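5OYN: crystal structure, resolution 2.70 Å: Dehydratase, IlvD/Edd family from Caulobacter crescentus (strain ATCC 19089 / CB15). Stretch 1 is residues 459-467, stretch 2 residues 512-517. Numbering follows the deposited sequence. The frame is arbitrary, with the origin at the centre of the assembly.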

# COMPACT_ATOMS: atom_id res chain seq x y z
N ILE A 459 39.95 -19.91 15.70
CA ILE A 459 39.47 -18.60 16.10
C ILE A 459 38.71 -18.76 17.40
O ILE A 459 37.97 -19.74 17.58
CB ILE A 459 38.60 -17.96 14.99
CG1 ILE A 459 38.14 -16.56 15.41
CG2 ILE A 459 37.41 -18.85 14.65
CD1 ILE A 459 37.88 -15.64 14.23
N ARG A 460 38.90 -17.82 18.32
CA ARG A 460 38.28 -17.88 19.64
C ARG A 460 37.79 -16.50 20.05
O ARG A 460 38.24 -15.48 19.52
CB ARG A 460 39.25 -18.43 20.71
CG ARG A 460 40.51 -17.60 20.88
CD ARG A 460 41.02 -17.58 22.32
NE ARG A 460 42.40 -17.11 22.37
CZ ARG A 460 43.47 -17.89 22.54
NH1 ARG A 460 43.31 -19.19 22.71
NH2 ARG A 460 44.69 -17.36 22.55
N GLY A 461 36.87 -16.49 21.01
CA GLY A 461 36.21 -15.28 21.44
C GLY A 461 34.98 -14.91 20.63
O GLY A 461 34.48 -13.78 20.78
N ALA A 462 34.49 -15.81 19.78
CA ALA A 462 33.37 -15.55 18.90
C ALA A 462 32.11 -16.29 19.32
O ALA A 462 31.21 -16.53 18.50
CB ALA A 462 33.74 -15.90 17.45
N GLY A 463 32.00 -16.64 20.59
CA GLY A 463 30.84 -17.33 21.07
C GLY A 463 29.81 -16.37 21.62
O GLY A 463 29.99 -15.15 21.57
N PRO A 464 28.71 -16.92 22.14
CA PRO A 464 27.63 -16.07 22.67
C PRO A 464 28.09 -15.01 23.65
O PRO A 464 27.50 -13.92 23.70
CB PRO A 464 26.69 -17.08 23.34
CG PRO A 464 26.94 -18.37 22.62
CD PRO A 464 28.35 -18.35 22.10
N ILE A 465 29.14 -15.29 24.43
CA ILE A 465 29.60 -14.34 25.43
C ILE A 465 30.74 -13.49 24.89
O ILE A 465 30.78 -12.27 25.13
CB ILE A 465 30.02 -15.10 26.71
CG1 ILE A 465 28.88 -16.00 27.22
CG2 ILE A 465 30.45 -14.13 27.80
CD1 ILE A 465 27.68 -15.24 27.74
N GLY A 466 31.65 -14.11 24.15
CA GLY A 466 32.86 -13.40 23.75
C GLY A 466 32.60 -12.25 22.79
O GLY A 466 33.23 -11.20 22.89
N TRP A 467 31.66 -12.43 21.85
CA TRP A 467 31.55 -11.52 20.72
C TRP A 467 30.90 -10.17 21.06
O TRP A 467 31.47 -9.12 20.73
CB TRP A 467 30.80 -12.20 19.58
CG TRP A 467 31.02 -11.52 18.25
CD1 TRP A 467 30.15 -10.71 17.59
CD2 TRP A 467 32.20 -11.59 17.44
NE1 TRP A 467 30.71 -10.28 16.42
CE2 TRP A 467 31.97 -10.80 16.30
CE3 TRP A 467 33.43 -12.25 17.57
CZ2 TRP A 467 32.91 -10.65 15.29
CZ3 TRP A 467 34.37 -12.10 16.56
CH2 TRP A 467 34.10 -11.30 15.43
N PRO A 512 32.16 -25.52 25.91
CA PRO A 512 31.95 -24.10 26.18
C PRO A 512 33.00 -23.23 25.49
O PRO A 512 34.13 -23.68 25.28
CB PRO A 512 32.06 -24.00 27.71
CG PRO A 512 32.72 -25.31 28.17
CD PRO A 512 32.94 -26.18 26.98
N GLU A 513 32.61 -22.01 25.13
CA GLU A 513 33.49 -21.14 24.37
C GLU A 513 34.69 -20.73 25.20
O GLU A 513 34.71 -20.84 26.43
CB GLU A 513 32.73 -19.89 23.91
CG GLU A 513 32.28 -19.04 25.06
CD GLU A 513 31.48 -17.84 24.64
OE1 GLU A 513 32.08 -16.91 24.05
OE2 GLU A 513 30.26 -17.82 24.92
N SER A 514 35.71 -20.22 24.50
CA SER A 514 36.90 -19.70 25.16
C SER A 514 36.55 -18.74 26.29
O SER A 514 37.00 -18.92 27.43
CB SER A 514 37.79 -19.01 24.12
OG SER A 514 38.59 -17.99 24.70
N ALA A 515 35.71 -17.74 26.01
CA ALA A 515 35.53 -16.63 26.94
C ALA A 515 34.91 -17.02 28.28
O ALA A 515 34.85 -16.17 29.18
CB ALA A 515 34.68 -15.54 26.29
N ILE A 516 34.43 -18.26 28.44
CA ILE A 516 34.00 -18.67 29.78
C ILE A 516 34.87 -19.84 30.24
O ILE A 516 34.45 -20.67 31.05
CB ILE A 516 32.50 -19.02 29.83
CG1 ILE A 516 32.16 -20.20 28.92
CG2 ILE A 516 31.67 -17.81 29.49
CD1 ILE A 516 30.94 -20.97 29.42
N GLY A 517 36.10 -19.88 29.74
CA GLY A 517 37.05 -20.89 30.19
C GLY A 517 36.87 -22.26 29.57
O GLY A 517 37.15 -23.26 30.23

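Contact between residues 459-467 and 512-517 of this IlvD/Edd-family dehydratase centres on one buried carboxylate, that of Glu-513. The two stretches bury 321 Å² between them, both sides summed, and Glu-513 has the largest share, with 83 Å² covered; Ser-514 (48 Å²) and Ile-465 (46 Å²) follow. Glu-513 points its CA-to-CB bond toward the first stretch and, with chi1 at 64° (p) and chi2 at -177° (t), extends its chain so that the carboxylate reaches the turn where Gly-463 leads into residues 464-467. Residues 464-467 have helical phi/psi, and the acid binds the backbone N-H groups of Ile-465 and Gly-466. Ile-465 N donates a hydrogen bond to Glu-513 OE2 at 2.8 Å, with an N-H...O angle of 154°, and Gly-466 N donates another to Glu-513 OE1, also at 2.8 Å, with an angle of 147°. Each carboxylate oxygen thus takes one of two successive amides, a fork that fixes the orientation of the group and satisfies two backbone donors at once. OE2 is also hydrogen-bonded elsewhere in the structure, so the buried acid is well supplied with partners.

Glycine at two of the positions beside the carboxylate leaves it room, and proline lies between the two. Pro-464 N lies 3.3 Å from Glu-513 OE2 but has no hydrogen to share; the proline ring packs beside the acid instead, its CD 3.4 Å from the same OE2. Gly-463 CA comes within 3.3 Å of Glu-513 OE1, and an ideal CB on Gly-463 would sit only 2.5 Å from Glu-513 OE1, a clash, so glycine lets the carboxylate come close. Gly-466 is similarly confined: an ideal CB would clash with Gly-461 O at 2.5 Å and would be tight against both Glu-513 OE1 and Ala-515 CB. With no side chain in the way, Gly-466 CA approaches Ala-515 CB to 3.8 Å, and the methyl of Ala-515, whose CA-to-CB bond points toward the first stretch, packs against this bare CA. The turn itself is tied by a hydrogen bond from Trp-467 N to Gly-463 O (3.2 Å).

Besides the hydrogen bond from its backbone N, Ile-465 makes an apolar contact. Its CA-to-CB bond points toward the second stretch, although the end of the side chain leads away (chi1 -54°, m; chi2 -68°, m). Ile-465 CG1 passes 3.2 Å from Glu-513 OE2 and 4.0 Å from Ile-516 CG2, so its methylene packs against both the acid and a branched apolar neighbour.

Ser-514, buried and directed toward the first stretch, packs near Arg-460 and Gly-461. Its OG lies 3.4 Å from Arg-460 CD, an aliphatic carbon, while the guanidinium of Arg-460 bonds elsewhere in the structure. Ser-514 CB is 4.1 Å from Gly-461 N, and Gly-461 has phi/psi of 86/12, a conformation that itself calls for glycine. Hydrogen bonds from Ile-516 N to Glu-513 O (3.3 Å) and from Gly-517 N to Ser-514 O (2.7 Å) brace the second stretch around its short 3-10 segment at 514-515.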